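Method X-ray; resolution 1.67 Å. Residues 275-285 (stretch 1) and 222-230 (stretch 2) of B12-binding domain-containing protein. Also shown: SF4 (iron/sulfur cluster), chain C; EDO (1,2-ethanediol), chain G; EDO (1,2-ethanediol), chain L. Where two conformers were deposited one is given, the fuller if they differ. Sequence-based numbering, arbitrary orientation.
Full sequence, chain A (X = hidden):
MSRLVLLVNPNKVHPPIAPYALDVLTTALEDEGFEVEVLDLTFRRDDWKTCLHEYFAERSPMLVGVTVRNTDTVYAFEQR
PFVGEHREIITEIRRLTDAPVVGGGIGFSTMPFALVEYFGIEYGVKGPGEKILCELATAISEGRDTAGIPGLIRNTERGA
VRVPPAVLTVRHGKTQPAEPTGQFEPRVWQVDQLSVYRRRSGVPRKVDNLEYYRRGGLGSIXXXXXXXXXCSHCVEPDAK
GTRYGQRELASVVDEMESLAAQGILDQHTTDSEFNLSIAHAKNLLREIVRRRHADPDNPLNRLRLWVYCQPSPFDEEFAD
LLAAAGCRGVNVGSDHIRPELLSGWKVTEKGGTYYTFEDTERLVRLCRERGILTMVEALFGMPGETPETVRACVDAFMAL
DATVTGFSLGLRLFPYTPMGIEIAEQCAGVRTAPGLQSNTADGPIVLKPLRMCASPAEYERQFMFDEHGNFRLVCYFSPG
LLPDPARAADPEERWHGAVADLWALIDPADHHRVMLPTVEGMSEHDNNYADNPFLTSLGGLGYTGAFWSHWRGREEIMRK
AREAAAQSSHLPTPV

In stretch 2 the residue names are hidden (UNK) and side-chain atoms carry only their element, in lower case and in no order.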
# COMPACT_ATOMS: atom_id res chain seq x y z
N ASN A 275 1.81 12.52 -9.26
CA ASN A 275 2.12 13.31 -10.44
C ASN A 275 2.00 12.53 -11.75
O ASN A 275 2.28 13.10 -12.81
CB ASN A 275 3.54 13.92 -10.34
CG ASN A 275 4.63 12.86 -10.29
OD1 ASN A 275 4.44 11.76 -9.77
ND2 ASN A 275 5.80 13.21 -10.83
N LEU A 276 1.62 11.26 -11.72
CA LEU A 276 1.19 10.62 -12.96
C LEU A 276 -0.27 10.98 -13.19
O LEU A 276 -1.00 11.31 -12.24
CB LEU A 276 1.40 9.11 -12.91
CG LEU A 276 2.88 8.70 -12.74
CD1 LEU A 276 3.04 7.19 -12.87
CD2 LEU A 276 3.78 9.42 -13.76
N SER A 277 -0.70 10.98 -14.45
CA SER A 277 -1.92 11.66 -14.84
C SER A 277 -1.86 13.11 -14.35
O SER A 277 -2.60 13.55 -13.48
CB SER A 277 -3.16 10.93 -14.30
OG SER A 277 -4.33 11.28 -15.03
N ILE A 278 -0.90 13.85 -14.93
CA ILE A 278 -0.45 15.11 -14.34
C ILE A 278 -1.50 16.20 -14.49
O ILE A 278 -1.60 17.10 -13.64
CB ILE A 278 0.90 15.52 -14.95
CG1 ILE A 278 1.41 16.83 -14.33
CG2 ILE A 278 0.78 15.66 -16.46
CD1 ILE A 278 1.84 16.70 -12.87
N ALA A 279 -2.28 16.17 -15.57
CA ALA A 279 -3.25 17.25 -15.77
C ALA A 279 -4.29 17.27 -14.66
O ALA A 279 -4.68 18.34 -14.18
CB ALA A 279 -3.92 17.09 -17.14
N HIS A 280 -4.73 16.08 -14.21
CA HIS A 280 -5.65 16.00 -13.08
C HIS A 280 -5.01 16.53 -11.80
O HIS A 280 -5.65 17.26 -11.04
CB HIS A 280 -6.09 14.54 -12.91
CG HIS A 280 -7.15 14.35 -11.87
ND1 HIS A 280 -6.85 13.99 -10.57
CD2 HIS A 280 -8.50 14.41 -11.95
CE1 HIS A 280 -7.98 13.86 -9.89
NE2 HIS A 280 -8.99 14.10 -10.70
N ALA A 281 -3.75 16.17 -11.56
CA ALA A 281 -3.07 16.65 -10.36
C ALA A 281 -2.96 18.16 -10.35
O ALA A 281 -3.24 18.81 -9.34
CB ALA A 281 -1.68 16.01 -10.26
N LYS A 282 -2.57 18.75 -11.49
CA LYS A 282 -2.45 20.20 -11.56
C LYS A 282 -3.81 20.88 -11.43
O LYS A 282 -3.93 21.92 -10.77
CB LYS A 282 -1.76 20.62 -12.86
CG LYS A 282 -0.27 20.35 -12.84
CD LYS A 282 0.39 20.79 -14.14
CE LYS A 282 1.90 20.75 -14.02
NZ LYS A 282 2.56 21.23 -15.28
N ASN A 283 -4.85 20.31 -12.04
CA ASN A 283 -6.19 20.88 -11.88
C ASN A 283 -6.64 20.81 -10.42
O ASN A 283 -7.31 21.73 -9.92
CB ASN A 283 -7.19 20.15 -12.78
CG ASN A 283 -7.09 20.57 -14.23
OD1 ASN A 283 -6.61 21.66 -14.54
ND2 ASN A 283 -7.54 19.70 -15.13
N LEU A 284 -6.31 19.71 -9.74
CA LEU A 284 -6.65 19.58 -8.33
C LEU A 284 -5.97 20.67 -7.49
O LEU A 284 -6.61 21.31 -6.65
CB LEU A 284 -6.24 18.20 -7.82
CG LEU A 284 -6.69 17.95 -6.38
CD1 LEU A 284 -8.19 17.75 -6.36
CD2 LEU A 284 -5.97 16.75 -5.81
N LEU A 285 -4.67 20.87 -7.70
CA LEU A 285 -3.94 21.88 -6.94
C LEU A 285 -4.49 23.27 -7.23
O LEU A 285 -4.66 24.08 -6.31
CB LEU A 285 -2.45 21.80 -7.27
CG LEU A 285 -1.80 20.47 -6.87
CD1 LEU A 285 -0.39 20.38 -7.42
CD2 LEU A 285 -1.81 20.30 -5.35
N UNK A 222 -7.64 10.33 -1.51
CA UNK A 222 -7.48 9.70 -2.81
C UNK A 222 -7.92 10.69 -3.88
O UNK A 222 -8.98 11.32 -3.76
c UNK A 222 -6.98 7.16 -4.53
c UNK A 222 -8.35 7.73 -4.24
c UNK A 222 -9.42 6.64 -4.23
c UNK A 222 -8.33 8.43 -2.88
N UNK A 223 -7.11 10.83 -4.93
CA UNK A 223 -7.53 11.67 -6.06
C UNK A 223 -7.81 10.87 -7.32
O UNK A 223 -8.62 11.31 -8.14
c UNK A 223 -6.47 12.75 -6.36
c UNK A 223 -5.79 13.21 -5.06
o UNK A 223 -5.48 12.25 -7.27
N UNK A 224 -7.22 9.69 -7.47
CA UNK A 224 -7.42 8.88 -8.65
C UNK A 224 -6.95 7.46 -8.36
O UNK A 224 -5.93 7.26 -7.69
c UNK A 224 -5.16 9.62 -9.61
c UNK A 224 -3.16 11.09 -9.95
c UNK A 224 -6.65 9.45 -9.86
n UNK A 224 -2.67 12.41 -10.44
c UNK A 224 -4.60 10.82 -10.36
N UNK A 225 -7.70 6.48 -8.85
CA UNK A 225 -7.32 5.09 -8.68
C UNK A 225 -6.52 4.60 -9.88
O UNK A 225 -6.86 4.90 -11.03
c UNK A 225 -8.55 4.21 -8.48
o UNK A 225 -7.76 2.37 -7.21
c UNK A 225 -8.19 2.76 -8.29
n UNK A 225 -8.33 1.96 -9.35
N UNK A 226 -5.49 3.81 -9.61
CA UNK A 226 -4.83 3.02 -10.63
C UNK A 226 -3.46 3.57 -10.99
O UNK A 226 -3.05 4.65 -10.57
N UNK A 227 -2.75 2.78 -11.80
CA UNK A 227 -1.47 3.20 -12.37
C UNK A 227 -1.35 2.59 -13.76
O UNK A 227 -1.54 1.38 -13.92
c UNK A 227 -0.27 2.76 -11.52
s UNK A 227 1.31 3.39 -12.21
N UNK A 228 -1.00 3.41 -14.74
CA UNK A 228 -0.88 2.96 -16.12
C UNK A 228 0.51 2.47 -16.48
O UNK A 228 0.70 1.97 -17.60
c UNK A 228 -1.31 4.07 -17.08
N UNK A 229 1.49 2.58 -15.59
CA UNK A 229 2.82 2.05 -15.89
C UNK A 229 2.86 0.56 -15.55
O UNK A 229 1.84 -0.06 -15.26
c UNK A 229 4.91 5.19 -15.17
c UNK A 229 4.51 6.75 -16.94
c UNK A 229 3.71 5.82 -17.58
c UNK A 229 3.52 4.58 -17.01
c UNK A 229 5.10 6.44 -15.74
c UNK A 229 4.11 4.24 -15.80
c UNK A 229 3.89 2.87 -15.18
o UNK A 229 4.70 7.99 -17.51
N UNK A 230 4.04 -0.05 -15.60
CA UNK A 230 4.13 -1.50 -15.40
C UNK A 230 5.49 -1.85 -14.80
O UNK A 230 6.21 -2.72 -15.29
n UNK A 230 -0.66 -3.69 -18.03
n UNK A 230 1.10 -3.48 -16.56
c UNK A 230 2.27 -3.96 -15.84
c UNK A 230 3.57 -3.72 -16.58
n UNK A 230 0.74 -5.47 -17.66
c UNK A 230 0.39 -4.21 -17.42
c UNK A 230 3.89 -2.23 -16.72
FE1 SF4 C . 5.70 2.08 -11.17
FE2 SF4 C . 3.02 2.67 -11.04
FE3 SF4 C . 4.69 3.66 -9.15
FE4 SF4 C . 4.14 1.01 -9.20
S1 SF4 C . 2.66 2.68 -8.78
S2 SF4 C . 6.19 1.97 -8.94
S3 SF4 C . 3.95 0.63 -11.45
S4 SF4 C . 4.75 4.13 -11.38
C1 EDO G . 1.83 11.99 -17.01
O1 EDO G . 0.46 12.40 -17.03
C2 EDO G . 1.90 10.50 -17.34
O2 EDO G . 1.09 9.77 -16.41
C1 EDO L . 2.04 -8.98 -18.01
O1 EDO L . 2.79 -10.03 -18.62
C2 EDO L . 2.93 -8.26 -17.00
O2 EDO L . 3.00 -6.87 -17.37
O HOH W 1 -4.48 14.04 -9.15

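Position 222 carries four side-chain carbons, forked at the second, with no heteroatom. None of them comes within reach of stretch 1, and the branch at the second carbon identifies a leucine, L222.

At position 223 the side chain is a single carbon that bears one oxygen and one carbon. The terminal carbon lies 3.6 Å from CD2 of L284, while the oxygen sits 2.8 Å from the oxygen of water 1. A branch at CB with one polar and one methyl arm defines threonine, T223. Its OG1 accepts a hydrogen bond from that water, and its backbone O also packs 3.2 Å from CE1 of H280.

Position 224 has four carbons in a row ending in nitrogen. The terminal nitrogen lies 2.7 Å from O of L276 and 3.2 Å from O of S277, as a long donor reaching two carbonyls would. This is K224, whose NZ donates a hydrogen bond to O of L276 and a weak one to O of S277. Lower in the chain, CD lies 3.9 Å from ND1 of H280.

Position 225 shows two carbons, the second carrying one oxygen and one nitrogen, and its side chain is out of reach of stretch 1. One oxygen and one nitrogen on the second carbon make a carboxamide one carbon from the backbone, which is asparagine, N225.

Position 226 has no side-chain atoms at all and is therefore glycine, G226. With phi 107° and psi 172°, a CB would be jammed against the carbonyl O of the preceding residue, so the backbone itself calls for glycine.

At position 227 one carbon is followed by sulfur, which lies 2.2 Å from FE2 of the SF4 cluster and 4.2 Å from CD1 of L276. A sulfur one carbon from the backbone, bonded to iron, is cysteine, C227, and its SG also accepts a hydrogen bond from the backbone N of position 229.

Position 228 has a single side-chain carbon, which points toward stretch 1 but makes no contact with it; a lone CB is alanine, A228.

Position 229 presents one carbon and then a six-carbon ring bearing an oxygen. A ring carbon approaches CD1 of L276 to 3.6 Å. The ring with its hydroxyl is tyrosine, Y229, and the ring carbon is CD2, which lies 3.9 Å from S4 of the cluster.

Position 230 has three carbons, a nitrogen, and a carbon carrying two more nitrogens: the guanidinium of arginine, R230. It is remote from stretch 1, and its NH1 donates a hydrogen bond to O2 of the 1,2-ethanediol of chain L (2.7 Å).

The contact joins two regions. Near the cluster, L276 packs against Y229 beside C227, its CD1 3.8 Å from S4 of SF4. Farther along, K224 holds the carbonyls just ahead of the helix, and water 1, 2.8 Å from each of T223 OG1, K224 NZ and H280 ND1, ties the lysine to the first helical turn, while L284 meets the T223 methyl.

Stretch 2, residues 222-230: LTKNGCAYR
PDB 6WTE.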